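Local atomic coordinates of fructuronate-tagaturonate epimerase UxaE from Cohnella laeviribosi in complex with 1 glycerol (Cohnella laeviribosi, PDB entry 6IL9), a protein that interconverts fructuronate and tagaturonate by epimerisation, on a zinc-binding TIM-barrel scaffold. Residues Y387-Q392 / L417-D422; T382-L386 / E460-T464; V376-K381 / L425-N430; V407-L411 / Q436-I440; L96-L100 / T367-W372. All blocks are in the same frame, centred on the assembly; numbering follows the deposited sequence.

Overall arrangement
Interaction 5 is wholly buried and closes the TIM barrel, joining the first strand's end to the eighth strand and helix 369-382. Backbone and amide hydrogen bonds dominate there. The other four lie farther out, among the helices and loops that follow the barrel strands. Interactions 1 and 2 share helix 384-402. Interactions 3 and 5 share helix 369-382. Interaction 2 is buried and mixes leucine packing with a carboxylate and an asparagine side chain, and has no clear hydrogen bond across it. Interactions 1, 3 and 4 are partly buried and fasten the long loop between helices 384-402 and 432-440. Arginines do this in 1 and 3, whereas 4 uses a glutamine carbonyl and a threonine hydroxyl.

Interaction 1: Y387-Q392 / L417-D422; sequences YRRMHQ and LADVSD
Arg388 reaches across to Asp422 in a salt bridge. NE and NH2 of Arg388 both grip one oxygen, Asp422 OD1, side-on, with NH2 at 2.7 Å and NE at 2.9 Å. The oxygen lies in the guanidinium plane, but the carboxylate is turned 40° from that plane.

The same guanidinium binds the loop backbone. Arg388 NH2 donates to Val420 O at 2.9 Å in a fairly straight bond of 165°. Arg388 NH1 donates to Leu417 O at 3.0 Å from above the carbonyl plane, while Val420 N reaches that oxygen from the other face. A lysine in place of Arg388 would probably leave some of these carbonyls without a donor and let this part of the loop shift.

The apolar part is a CH-pi contact. Leu417 CD2 sits over the centre of the His391 ring, 3.9 Å from its centroid. With CG anti to the backbone N (chi1 177°), the His391 ring is brought under the leucine methyl. Its ND1 and Tyr387 OH are 2.8 Å apart in a hydrogen bond. A water links Gln392 OE1 to Leu417 N.

The contact fastens the loop to helix 384-402. Tyr387 packs on helix 369-382, and both Tyr387 and His391 touch helix 432-440.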
# COMPACT_ATOMS: atom_id res chain seq x y z
N TYR A 387 -17.69 -18.62 -2.39
CA TYR A 387 -18.07 -17.21 -2.35
C TYR A 387 -19.31 -17.00 -1.48
O TYR A 387 -19.34 -16.09 -0.64
CB TYR A 387 -18.30 -16.65 -3.76
CG TYR A 387 -18.71 -15.21 -3.62
CD1 TYR A 387 -17.74 -14.21 -3.49
CD2 TYR A 387 -20.05 -14.85 -3.49
CE1 TYR A 387 -18.10 -12.89 -3.29
CE2 TYR A 387 -20.42 -13.53 -3.28
CZ TYR A 387 -19.44 -12.56 -3.18
OH TYR A 387 -19.82 -11.25 -2.96
N ARG A 388 -20.35 -17.81 -1.69
CA ARG A 388 -21.58 -17.65 -0.91
C ARG A 388 -21.31 -17.77 0.58
O ARG A 388 -21.83 -16.97 1.38
CB ARG A 388 -22.62 -18.70 -1.33
CG ARG A 388 -23.13 -18.56 -2.74
CD ARG A 388 -24.25 -19.58 -3.04
NE ARG A 388 -24.67 -19.46 -4.43
CZ ARG A 388 -25.62 -18.63 -4.85
NH1 ARG A 388 -26.27 -17.85 -4.00
NH2 ARG A 388 -25.90 -18.57 -6.14
N ARG A 389 -20.51 -18.75 0.99
CA ARG A 389 -20.20 -18.89 2.40
C ARG A 389 -19.44 -17.69 2.94
O ARG A 389 -19.71 -17.22 4.05
CB ARG A 389 -19.41 -20.18 2.62
CG ARG A 389 -20.25 -21.44 2.38
CD ARG A 389 -19.42 -22.69 2.54
NE ARG A 389 -18.68 -22.66 3.79
CZ ARG A 389 -17.37 -22.82 3.90
NH1 ARG A 389 -16.63 -23.03 2.82
NH2 ARG A 389 -16.80 -22.77 5.10
N MET A 390 -18.48 -17.17 2.16
CA MET A 390 -17.70 -16.01 2.59
C MET A 390 -18.57 -14.75 2.65
O MET A 390 -18.47 -13.95 3.59
CB MET A 390 -16.50 -15.79 1.66
CG MET A 390 -15.46 -16.92 1.70
SD MET A 390 -13.99 -16.70 0.62
CE MET A 390 -13.18 -15.30 1.41
N HIS A 391 -19.43 -14.55 1.64
CA HIS A 391 -20.28 -13.37 1.59
C HIS A 391 -21.26 -13.37 2.77
O HIS A 391 -21.42 -12.35 3.45
CB HIS A 391 -21.00 -13.36 0.24
CG HIS A 391 -21.99 -12.24 0.04
ND1 HIS A 391 -21.91 -11.36 -1.03
CD2 HIS A 391 -23.13 -11.91 0.71
CE1 HIS A 391 -22.93 -10.53 -0.99
NE2 HIS A 391 -23.68 -10.83 0.05
N GLN A 392 -21.87 -14.53 3.05
CA GLN A 392 -22.81 -14.61 4.16
C GLN A 392 -22.12 -14.36 5.50
O GLN A 392 -22.67 -13.68 6.37
CB GLN A 392 -23.50 -15.98 4.15
CG GLN A 392 -24.73 -16.04 5.06
CD GLN A 392 -25.77 -14.99 4.73
OE1 GLN A 392 -26.20 -14.85 3.58
NE2 GLN A 392 -26.19 -14.23 5.75
N LEU A 417 -28.33 -13.36 -1.10
CA LEU A 417 -27.65 -14.42 -1.84
C LEU A 417 -28.65 -15.39 -2.46
O LEU A 417 -28.46 -15.87 -3.58
CB LEU A 417 -26.69 -15.16 -0.91
CG LEU A 417 -25.32 -14.54 -0.63
CD1 LEU A 417 -24.57 -15.32 0.45
CD2 LEU A 417 -24.49 -14.45 -1.91
N ALA A 418 -29.76 -15.65 -1.76
CA ALA A 418 -30.79 -16.54 -2.28
C ALA A 418 -31.48 -15.99 -3.52
O ALA A 418 -32.19 -16.75 -4.20
CB ALA A 418 -31.83 -16.82 -1.19
N ASP A 419 -31.29 -14.72 -3.85
CA ASP A 419 -31.89 -14.10 -5.03
C ASP A 419 -30.95 -14.00 -6.22
O ASP A 419 -31.34 -13.45 -7.25
CB ASP A 419 -32.41 -12.70 -4.68
CG ASP A 419 -33.61 -12.73 -3.74
OD1 ASP A 419 -34.28 -13.78 -3.65
OD2 ASP A 419 -33.87 -11.70 -3.09
N VAL A 420 -29.71 -14.49 -6.10
CA VAL A 420 -28.73 -14.36 -7.17
C VAL A 420 -28.21 -15.74 -7.53
O VAL A 420 -27.98 -16.58 -6.64
CB VAL A 420 -27.57 -13.41 -6.76
CG1 VAL A 420 -28.13 -12.06 -6.37
CG2 VAL A 420 -26.82 -13.98 -5.60
N SER A 421 -28.06 -16.00 -8.82
CA SER A 421 -27.58 -17.29 -9.29
C SER A 421 -26.06 -17.35 -9.20
O SER A 421 -25.39 -16.33 -9.04
CB SER A 421 -28.02 -17.55 -10.73
OG SER A 421 -27.34 -16.68 -11.62
N ASP A 422 -25.52 -18.56 -9.31
CA ASP A 422 -24.07 -18.70 -9.32
C ASP A 422 -23.44 -17.85 -10.41
O ASP A 422 -22.41 -17.19 -10.19
CB ASP A 422 -23.68 -20.17 -9.49
CG ASP A 422 -23.85 -20.98 -8.22
OD1 ASP A 422 -24.26 -20.41 -7.19
OD2 ASP A 422 -23.56 -22.20 -8.25
O HOH W 1 -27.89 -13.12 1.92

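Interaction 2: T382-L386 / E460-T464; sequences TNPGL and EFFRT
Leu386 meets the start of segment 460-464 with both methyls. Its CD2 lies against the backbone of Phe461, 3.7 Å from Phe461 N, and 4.3 Å from Phe461 CB. Its CD1 comes 3.8 Å from Glu460 OE1. Leu386 and Glu460 run antiparallel, so the leucine lies along the glutamate chain. Leu386 CD2 also reaches Thr464 CG2, at 4.2 Å.

Glu460 is fully extended, with CG anti to the backbone N (chi1 -172°). This carries its carboxylate across to the Asn383 side chain, and the amide and carboxylate planes are 55° apart. An alanine at Glu460 would remove the carboxylate and is likely to leave the Asn383 side chain and the Leu386 methyls less covered on that side.

This is packing between helices of the C-terminal helical region that follows the last barrel strand. Asn383 marks the junction on one side. It is the first residue to leave helix 369-382 and the N-cap residue of helix 384-402. The chain therefore turns from one helix into the next just where it meets helix 458-467.

Further out, Thr464 holds a weak hydrogen bond from OG1 to Phe461 O, 3.3 Å, within its own helix turn. Glu460 OE1 also has a long, weak ion pair with Arg389 NH1. The Phe461 ring also meets Trp372 and Leu100. Val379 of helix 369-382 touches Leu386, Phe461 and Thr464.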
# COMPACT_ATOMS: atom_id res chain seq x y z
N THR A 382 -15.26 -18.80 -9.97
CA THR A 382 -14.78 -20.17 -10.14
C THR A 382 -15.12 -21.09 -8.98
O THR A 382 -15.02 -22.32 -9.14
CB THR A 382 -13.26 -20.18 -10.33
OG1 THR A 382 -12.63 -19.74 -9.12
CG2 THR A 382 -12.86 -19.26 -11.46
N ASN A 383 -15.53 -20.56 -7.83
CA ASN A 383 -15.86 -21.36 -6.66
C ASN A 383 -17.08 -20.74 -5.98
O ASN A 383 -17.00 -20.28 -4.84
CB ASN A 383 -14.67 -21.46 -5.71
CG ASN A 383 -14.83 -22.55 -4.66
OD1 ASN A 383 -13.86 -22.96 -4.03
ND2 ASN A 383 -16.05 -23.01 -4.46
N PRO A 384 -18.23 -20.72 -6.67
CA PRO A 384 -19.39 -19.99 -6.13
C PRO A 384 -19.83 -20.47 -4.76
O PRO A 384 -20.28 -19.65 -3.94
CB PRO A 384 -20.48 -20.22 -7.19
CG PRO A 384 -20.03 -21.42 -7.97
CD PRO A 384 -18.53 -21.38 -7.95
N GLY A 385 -19.72 -21.77 -4.48
CA GLY A 385 -20.08 -22.25 -3.16
C GLY A 385 -19.25 -21.61 -2.06
O GLY A 385 -19.77 -21.29 -0.98
N LEU A 386 -17.95 -21.42 -2.32
CA LEU A 386 -17.10 -20.75 -1.34
C LEU A 386 -17.45 -19.27 -1.25
O LEU A 386 -17.51 -18.72 -0.14
CB LEU A 386 -15.62 -20.93 -1.71
CG LEU A 386 -14.61 -20.22 -0.80
CD1 LEU A 386 -14.74 -20.69 0.64
CD2 LEU A 386 -13.17 -20.41 -1.31
N GLU A 460 -9.24 -23.20 1.67
CA GLU A 460 -9.90 -23.38 0.38
C GLU A 460 -9.75 -22.14 -0.49
O GLU A 460 -9.62 -22.26 -1.71
CB GLU A 460 -11.37 -23.72 0.56
CG GLU A 460 -12.04 -24.09 -0.74
CD GLU A 460 -13.51 -24.46 -0.60
OE1 GLU A 460 -14.06 -24.39 0.52
OE2 GLU A 460 -14.11 -24.82 -1.63
N PHE A 461 -9.76 -20.95 0.12
CA PHE A 461 -9.54 -19.72 -0.65
C PHE A 461 -8.20 -19.76 -1.39
O PHE A 461 -8.13 -19.49 -2.59
CB PHE A 461 -9.61 -18.51 0.29
CG PHE A 461 -9.36 -17.18 -0.38
CD1 PHE A 461 -10.40 -16.49 -0.99
CD2 PHE A 461 -8.10 -16.62 -0.38
CE1 PHE A 461 -10.17 -15.26 -1.60
CE2 PHE A 461 -7.88 -15.39 -0.98
CZ PHE A 461 -8.92 -14.72 -1.59
N PHE A 462 -7.12 -20.07 -0.67
CA PHE A 462 -5.82 -20.08 -1.32
C PHE A 462 -5.71 -21.24 -2.31
O PHE A 462 -5.03 -21.11 -3.33
CB PHE A 462 -4.71 -20.12 -0.27
CG PHE A 462 -4.38 -18.76 0.28
CD1 PHE A 462 -3.64 -17.86 -0.47
CD2 PHE A 462 -4.87 -18.37 1.51
CE1 PHE A 462 -3.36 -16.59 0.02
CE2 PHE A 462 -4.59 -17.10 2.01
CZ PHE A 462 -3.84 -16.21 1.26
N ARG A 463 -6.41 -22.34 -2.05
CA ARG A 463 -6.41 -23.44 -3.00
C ARG A 463 -7.04 -23.02 -4.33
O ARG A 463 -6.48 -23.30 -5.40
CB ARG A 463 -7.15 -24.64 -2.39
CG ARG A 463 -6.74 -26.00 -2.93
CD ARG A 463 -6.88 -27.06 -1.83
NE ARG A 463 -8.20 -27.03 -1.18
CZ ARG A 463 -8.39 -26.95 0.13
NH1 ARG A 463 -7.36 -26.91 0.97
NH2 ARG A 463 -9.63 -26.93 0.62
N THR A 464 -8.18 -22.32 -4.29
CA THR A 464 -8.75 -21.89 -5.57
C THR A 464 -7.91 -20.82 -6.23
O THR A 464 -7.80 -20.80 -7.45
CB THR A 464 -10.20 -21.41 -5.43
OG1 THR A 464 -10.23 -20.01 -5.14
CG2 THR A 464 -10.96 -22.17 -4.38

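Interaction 3: V376-K381 / L425-N430; sequences VRIVAK and LPSYMN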
# COMPACT_ATOMS: atom_id res chain seq x y z
N VAL A 376 -11.25 -12.18 -4.47
CA VAL A 376 -12.62 -12.54 -4.16
C VAL A 376 -13.44 -12.70 -5.44
O VAL A 376 -14.24 -13.64 -5.57
CB VAL A 376 -13.26 -11.50 -3.22
CG1 VAL A 376 -14.77 -11.77 -3.07
CG2 VAL A 376 -12.58 -11.53 -1.85
N ARG A 377 -13.23 -11.80 -6.41
CA ARG A 377 -13.93 -11.91 -7.68
C ARG A 377 -13.62 -13.23 -8.38
O ARG A 377 -14.51 -13.86 -8.96
CB ARG A 377 -13.57 -10.73 -8.58
CG ARG A 377 -14.47 -10.58 -9.78
CD ARG A 377 -13.79 -9.77 -10.87
NE ARG A 377 -13.40 -8.41 -10.49
CZ ARG A 377 -14.23 -7.37 -10.45
NH1 ARG A 377 -15.52 -7.52 -10.73
NH2 ARG A 377 -13.77 -6.17 -10.12
N ILE A 378 -12.36 -13.68 -8.32
CA ILE A 378 -12.03 -14.99 -8.90
C ILE A 378 -12.81 -16.09 -8.19
O ILE A 378 -13.28 -17.04 -8.84
CB ILE A 378 -10.51 -15.24 -8.82
CG1 ILE A 378 -9.76 -14.29 -9.74
CG2 ILE A 378 -10.20 -16.72 -9.15
CD1 ILE A 378 -10.11 -14.41 -11.19
N VAL A 379 -12.94 -16.01 -6.87
CA VAL A 379 -13.70 -17.01 -6.13
C VAL A 379 -15.17 -16.98 -6.55
O VAL A 379 -15.79 -18.03 -6.78
CB VAL A 379 -13.55 -16.81 -4.61
CG1 VAL A 379 -14.47 -17.76 -3.84
CG2 VAL A 379 -12.10 -17.03 -4.18
N ALA A 380 -15.74 -15.78 -6.68
CA ALA A 380 -17.12 -15.70 -7.15
C ALA A 380 -17.29 -16.36 -8.51
O ALA A 380 -18.32 -17.00 -8.78
CB ALA A 380 -17.58 -14.24 -7.20
N LYS A 381 -16.29 -16.23 -9.39
CA LYS A 381 -16.39 -16.76 -10.75
C LYS A 381 -16.14 -18.26 -10.82
O LYS A 381 -16.73 -18.94 -11.67
CB LYS A 381 -15.38 -16.06 -11.67
CG LYS A 381 -15.74 -14.62 -12.01
CD LYS A 381 -14.67 -13.97 -12.86
CE LYS A 381 -15.00 -12.51 -13.14
NZ LYS A 381 -16.04 -12.38 -14.20
N LEU A 425 -23.11 -14.22 -9.22
CA LEU A 425 -22.32 -13.85 -8.05
C LEU A 425 -21.19 -12.87 -8.36
O LEU A 425 -20.96 -11.96 -7.54
CB LEU A 425 -21.77 -15.11 -7.37
CG LEU A 425 -22.81 -16.00 -6.67
CD1 LEU A 425 -22.13 -17.24 -6.15
CD2 LEU A 425 -23.51 -15.28 -5.52
N PRO A 426 -20.46 -12.97 -9.48
CA PRO A 426 -19.38 -12.00 -9.73
C PRO A 426 -19.86 -10.56 -9.85
O PRO A 426 -19.05 -9.65 -9.63
CB PRO A 426 -18.78 -12.49 -11.06
CG PRO A 426 -19.04 -13.96 -11.05
CD PRO A 426 -20.40 -14.10 -10.44
N SER A 427 -21.14 -10.34 -10.17
CA SER A 427 -21.65 -8.98 -10.29
C SER A 427 -21.58 -8.22 -8.97
O SER A 427 -21.52 -6.98 -8.98
CB SER A 427 -23.09 -9.01 -10.82
OG SER A 427 -23.98 -9.67 -9.93
N TYR A 428 -21.58 -8.93 -7.84
CA TYR A 428 -21.41 -8.25 -6.55
C TYR A 428 -20.14 -7.41 -6.53
O TYR A 428 -20.11 -6.32 -5.93
CB TYR A 428 -21.34 -9.26 -5.42
CG TYR A 428 -22.65 -9.85 -4.96
CD1 TYR A 428 -23.70 -9.04 -4.51
CD2 TYR A 428 -22.82 -11.23 -4.92
CE1 TYR A 428 -24.89 -9.60 -4.06
CE2 TYR A 428 -24.01 -11.80 -4.48
CZ TYR A 428 -25.03 -10.98 -4.05
OH TYR A 428 -26.19 -11.57 -3.60
N MET A 429 -19.06 -7.91 -7.13
CA MET A 429 -17.78 -7.21 -7.05
C MET A 429 -17.71 -6.02 -8.00
O MET A 429 -16.66 -5.37 -8.10
CB MET A 429 -16.62 -8.18 -7.29
CG MET A 429 -16.38 -9.13 -6.09
SD MET A 429 -16.07 -8.38 -4.46
CE MET A 429 -17.74 -8.32 -3.79
N ASN A 430 -18.82 -5.69 -8.66
CA ASN A 430 -18.97 -4.45 -9.40
C ASN A 430 -19.84 -3.43 -8.68
O ASN A 430 -20.05 -2.35 -9.22
CB ASN A 430 -19.57 -4.71 -10.78
CG ASN A 430 -18.66 -5.53 -11.67
OD1 ASN A 430 -17.44 -5.41 -11.58
ND2 ASN A 430 -19.25 -6.38 -12.50
O HOH W 2 -17.12 -9.55 -11.60
O HOH W 3 -15.16 -3.57 -10.48
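Asn430 OD1 is gripped by two donors. Arg377 NH1 gives it a hydrogen bond of 3.0 Å, with an N-H...O angle of 152°. The donor lies above the amide's carbonyl plane, 46° out of it. A water that accepts from Arg377 NH2 gives the second bond. Another water joins the arginine to the loop backbone: it accepts from Arg377 NH1 at 2.7 Å and donates to Pro426 O at 2.8 Å. The strongest partner of Arg377 is elsewhere, since its NE forms a salt bridge with Glu374.

Met429 lies along the arginine, running the other way, and its CB sits over one guanidinium face, 3.7 Å from Arg377 NH1. Arg377 CG is anti to the backbone N (chi1 -167°) and the chain bends at chi3, which brings the flat group over this methylene.

At the apolar end the backbones come close, with Ala380 CA 5.0 Å from Pro426 CA. Ala380 CB rests 3.8 Å from Pro426 CA, and the small methyl allows this approach. Lys381 CG presses on Pro426 CG at 3.5 Å, tighter than usual.

The loop segment packs against helix 369-382. Met429 also touches Tyr387 of helix 384-402 and Leu438 of helix 432-440, while Val379 faces helix 458-467.

Interaction 4: V407-L411 / Q436-I440; sequences VTTNL and QLLHI
Thr409 OG1 donates a hydrogen bond to Gln436 OE1 at 2.8 Å, and this is the close part of the contact. The hydroxyl approaches from above the plane of the amide carbonyl, 50° out of it. The threonine and glutamine side chains run antiparallel, and Thr409 OG1 also comes within 3.4 Å of Gln436 CB. The glutamine chain is extended beyond CG, with CG anti to its carbonyl carbon (chi1 -67°). This brings the amide to the loop, with OE1 at Thr409 and NE2 near Val407. Val407 CG1 lies 3.7 Å from Gln436 NE2. That nitrogen is spent elsewhere, on Lys311 O and Gln310 OE1, so both ends of the amide are held and its rotation is fixed.

The rest is looser. Val407 CG1 touches Ile440 CD1 at 4.1 Å, and Leu411 CD2 meets Leu437 CD1 at 4.3 Å. On the solvent side, a water donates to Gln436 OE1 at 2.9 Å and also bonds Thr408 OG1. Thr408 is exposed, and its hydroxyl is also tied to Gln310.

The loop packs against helix 432-440. Phe398 of helix 384-402 packs against Thr409 and Leu437, while Ala401 touches Ile440. Elsewhere on helix 432-440, Leu438 meets helix 369-382, and His439 NE2 bonds the phosphoserine at position 346.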
# COMPACT_ATOMS: atom_id res chain seq x y z
N VAL A 407 -16.82 3.41 6.74
CA VAL A 407 -17.57 3.27 5.50
C VAL A 407 -19.02 3.66 5.75
O VAL A 407 -19.51 3.62 6.88
CB VAL A 407 -17.49 1.84 4.93
CG1 VAL A 407 -16.05 1.50 4.51
CG2 VAL A 407 -18.01 0.82 5.96
N THR A 408 -19.72 4.06 4.69
CA THR A 408 -21.14 4.36 4.79
C THR A 408 -21.98 3.33 4.04
O THR A 408 -23.04 3.65 3.50
CB THR A 408 -21.44 5.77 4.29
OG1 THR A 408 -20.89 5.95 2.97
CG2 THR A 408 -20.85 6.82 5.24
N THR A 409 -21.50 2.09 4.02
CA THR A 409 -22.15 0.99 3.31
C THR A 409 -23.62 0.86 3.66
O THR A 409 -24.01 0.87 4.84
CB THR A 409 -21.44 -0.30 3.70
OG1 THR A 409 -20.02 -0.10 3.62
CG2 THR A 409 -21.86 -1.45 2.80
N ASN A 410 -24.45 0.70 2.63
CA ASN A 410 -25.87 0.44 2.81
C ASN A 410 -26.10 -1.04 2.49
O ASN A 410 -26.25 -1.41 1.32
CB ASN A 410 -26.72 1.34 1.92
CG ASN A 410 -28.18 1.11 2.14
OD1 ASN A 410 -28.55 0.38 3.05
ND2 ASN A 410 -29.02 1.72 1.31
N LEU A 411 -26.16 -1.87 3.53
CA LEU A 411 -26.44 -3.29 3.33
C LEU A 411 -27.77 -3.52 2.62
O LEU A 411 -27.94 -4.54 1.93
CB LEU A 411 -26.44 -4.02 4.68
CG LEU A 411 -25.15 -3.99 5.49
CD1 LEU A 411 -25.40 -4.71 6.80
CD2 LEU A 411 -24.01 -4.65 4.74
N GLN A 436 -17.66 -2.94 -0.60
CA GLN A 436 -17.22 -2.50 0.72
C GLN A 436 -17.39 -3.61 1.76
O GLN A 436 -16.54 -3.76 2.65
CB GLN A 436 -17.98 -1.25 1.15
CG GLN A 436 -17.64 -0.05 0.29
CD GLN A 436 -18.02 1.24 0.96
OE1 GLN A 436 -19.14 1.39 1.45
NE2 GLN A 436 -17.10 2.19 0.99
N LEU A 437 -18.46 -4.38 1.64
CA LEU A 437 -18.72 -5.49 2.56
C LEU A 437 -17.55 -6.46 2.56
O LEU A 437 -17.06 -6.86 3.63
CB LEU A 437 -20.00 -6.20 2.15
CG LEU A 437 -20.30 -7.55 2.80
CD1 LEU A 437 -20.65 -7.32 4.27
CD2 LEU A 437 -21.43 -8.26 2.06
N LEU A 438 -17.09 -6.85 1.37
CA LEU A 438 -15.99 -7.81 1.27
C LEU A 438 -14.63 -7.15 1.51
O LEU A 438 -13.71 -7.81 2.01
CB LEU A 438 -16.02 -8.51 -0.10
CG LEU A 438 -16.87 -9.79 -0.24
CD1 LEU A 438 -16.31 -10.91 0.60
CD2 LEU A 438 -18.35 -9.56 0.13
N HIS A 439 -14.49 -5.86 1.17
CA HIS A 439 -13.20 -5.19 1.29
C HIS A 439 -12.74 -5.18 2.73
O HIS A 439 -11.60 -5.55 3.04
CB HIS A 439 -13.33 -3.75 0.76
CG HIS A 439 -12.03 -3.01 0.60
ND1 HIS A 439 -11.16 -2.77 1.64
CD2 HIS A 439 -11.48 -2.42 -0.49
CE1 HIS A 439 -10.12 -2.08 1.20
NE2 HIS A 439 -10.29 -1.85 -0.09
N ILE A 440 -13.64 -4.81 3.64
CA ILE A 440 -13.28 -4.48 5.01
C ILE A 440 -13.27 -5.71 5.92
O ILE A 440 -12.65 -5.68 6.99
CB ILE A 440 -14.28 -3.39 5.44
CG1 ILE A 440 -13.78 -2.00 5.06
CG2 ILE A 440 -14.64 -3.43 6.87
CD1 ILE A 440 -13.65 -1.74 3.63
O HOH W 4 -20.60 3.83 1.10

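Interaction 5: L96-L100 / T367-W372; sequences LGDRL and TAGTNW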
# COMPACT_ATOMS: atom_id res chain seq x y z
N LEU A 96 1.40 -1.05 -4.17
CA LEU A 96 0.67 -2.25 -4.60
C LEU A 96 0.58 -3.20 -3.41
O LEU A 96 1.25 -4.25 -3.37
CB LEU A 96 1.37 -2.87 -5.82
CG LEU A 96 1.25 -1.98 -7.08
CD1 LEU A 96 2.22 -2.40 -8.19
CD2 LEU A 96 -0.21 -1.92 -7.60
N GLY A 97 -0.25 -2.83 -2.44
CA GLY A 97 -0.39 -3.62 -1.23
C GLY A 97 -1.02 -4.98 -1.51
O GLY A 97 -1.93 -5.12 -2.33
N ASP A 98 -0.53 -5.98 -0.80
CA ASP A 98 -0.93 -7.37 -1.03
C ASP A 98 -1.18 -8.01 0.34
O ASP A 98 -0.24 -8.37 1.04
CB ASP A 98 0.15 -8.10 -1.81
CG ASP A 98 -0.23 -9.53 -2.13
OD1 ASP A 98 -1.37 -9.94 -1.83
OD2 ASP A 98 0.64 -10.23 -2.68
N ARG A 99 -2.46 -8.15 0.68
CA ARG A 99 -2.90 -8.74 1.94
C ARG A 99 -2.73 -10.24 1.97
O ARG A 99 -2.83 -10.84 3.04
CB ARG A 99 -4.38 -8.40 2.19
CG ARG A 99 -4.61 -6.93 2.38
CD ARG A 99 -6.08 -6.58 2.32
NE ARG A 99 -6.28 -5.22 2.82
CZ ARG A 99 -7.47 -4.64 2.93
NH1 ARG A 99 -8.56 -5.29 2.55
NH2 ARG A 99 -7.55 -3.40 3.40
N LEU A 100 -2.49 -10.85 0.81
CA LEU A 100 -2.50 -12.29 0.64
C LEU A 100 -1.13 -12.88 0.38
O LEU A 100 -0.91 -14.06 0.68
CB LEU A 100 -3.44 -12.68 -0.51
CG LEU A 100 -4.87 -12.16 -0.41
CD1 LEU A 100 -5.62 -12.44 -1.70
CD2 LEU A 100 -5.58 -12.80 0.79
N THR A 367 -2.69 1.51 -3.16
CA THR A 367 -3.75 0.50 -3.20
C THR A 367 -3.38 -0.65 -2.28
O THR A 367 -2.20 -0.86 -1.95
CB THR A 367 -3.97 -0.07 -4.62
OG1 THR A 367 -2.91 -0.98 -4.94
CG2 THR A 367 -4.02 1.04 -5.66
N ALA A 368 -4.40 -1.41 -1.88
CA ALA A 368 -4.16 -2.67 -1.18
C ALA A 368 -5.39 -3.57 -1.27
O ALA A 368 -5.34 -4.62 -1.92
CB ALA A 368 -3.78 -2.41 0.28
N GLY A 369 -6.50 -3.14 -0.67
CA GLY A 369 -7.67 -4.00 -0.60
C GLY A 369 -8.28 -4.34 -1.95
O GLY A 369 -8.91 -5.39 -2.10
N THR A 370 -8.10 -3.47 -2.95
CA THR A 370 -8.66 -3.78 -4.27
C THR A 370 -8.03 -5.03 -4.86
O THR A 370 -8.67 -5.74 -5.64
CB THR A 370 -8.48 -2.60 -5.22
OG1 THR A 370 -9.50 -2.63 -6.23
CG2 THR A 370 -7.09 -2.61 -5.89
N ASN A 371 -6.80 -5.34 -4.46
CA ASN A 371 -6.14 -6.55 -4.94
C ASN A 371 -6.70 -7.79 -4.26
O ASN A 371 -6.76 -8.87 -4.88
CB ASN A 371 -4.63 -6.39 -4.71
CG ASN A 371 -4.09 -5.14 -5.39
OD1 ASN A 371 -4.25 -4.97 -6.60
ND2 ASN A 371 -3.48 -4.24 -4.62
N TRP A 372 -7.15 -7.65 -3.01
CA TRP A 372 -7.91 -8.70 -2.34
C TRP A 372 -9.29 -8.86 -2.98
O TRP A 372 -9.76 -9.98 -3.17
CB TRP A 372 -8.00 -8.35 -0.85
CG TRP A 372 -9.28 -8.68 -0.13
CD1 TRP A 372 -10.28 -7.80 0.21
CD2 TRP A 372 -9.67 -9.95 0.39
NE1 TRP A 372 -11.28 -8.46 0.88
CE2 TRP A 372 -10.93 -9.78 1.01
CE3 TRP A 372 -9.08 -11.22 0.39
CZ2 TRP A 372 -11.61 -10.84 1.63
CZ3 TRP A 372 -9.75 -12.27 1.00
CH2 TRP A 372 -11.01 -12.07 1.60
O HOH W 5 -4.59 -7.22 -1.05
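The seam of the TIM barrel is closed here, where the first strand, 93-96, lies beside the eighth, 363-367. Leu96 and Thr367 form a parallel bridge, and their side chains point to the same face of the sheet. Gly97 N donates to Thr367 O at 2.8 Å. Gly97 lies so close to Ala368 that a side chain in its place would strike Ala368 CB and Thr367 O.

Asn371, from the first turn of helix 369-382, binds the carbonyl of Gly97. Its ND2 donates to Gly97 O at 2.9 Å, in the carbonyl plane, and makes weak bonds to Thr367 OG1 and Ala368 O. A water bridges Ala368 O and Arg99 N. Asn371 OD1 is bound by His107, so its amide is gripped at both ends.

Arg99 is extended and lays its guanidinium over the start of the helix. Gly369 CA sits above the centre of that flat group, 3.5 Å from Arg99 NH1. The Arg99 and Trp372 side chains cross at about a right angle, their planes 47° apart. Arg99 forms its salt bridge with Glu127, while Trp372 NE1 bonds Leu438 O. Leu100 CD2 touches Trp372 CE3 at 3.9 Å. In the loop, Asp98 OD1 accepts from Leu100 N, an Asx turn.

The side chain of Ala368 is about 4 Å from the bound glycerol, and the backbone N of Ala368 and Thr370 bind the phosphoserine at position 346. Phosphate held by the N-terminal turn of the helix after strand eight recalls the phosphate-binding sites of many TIM barrels.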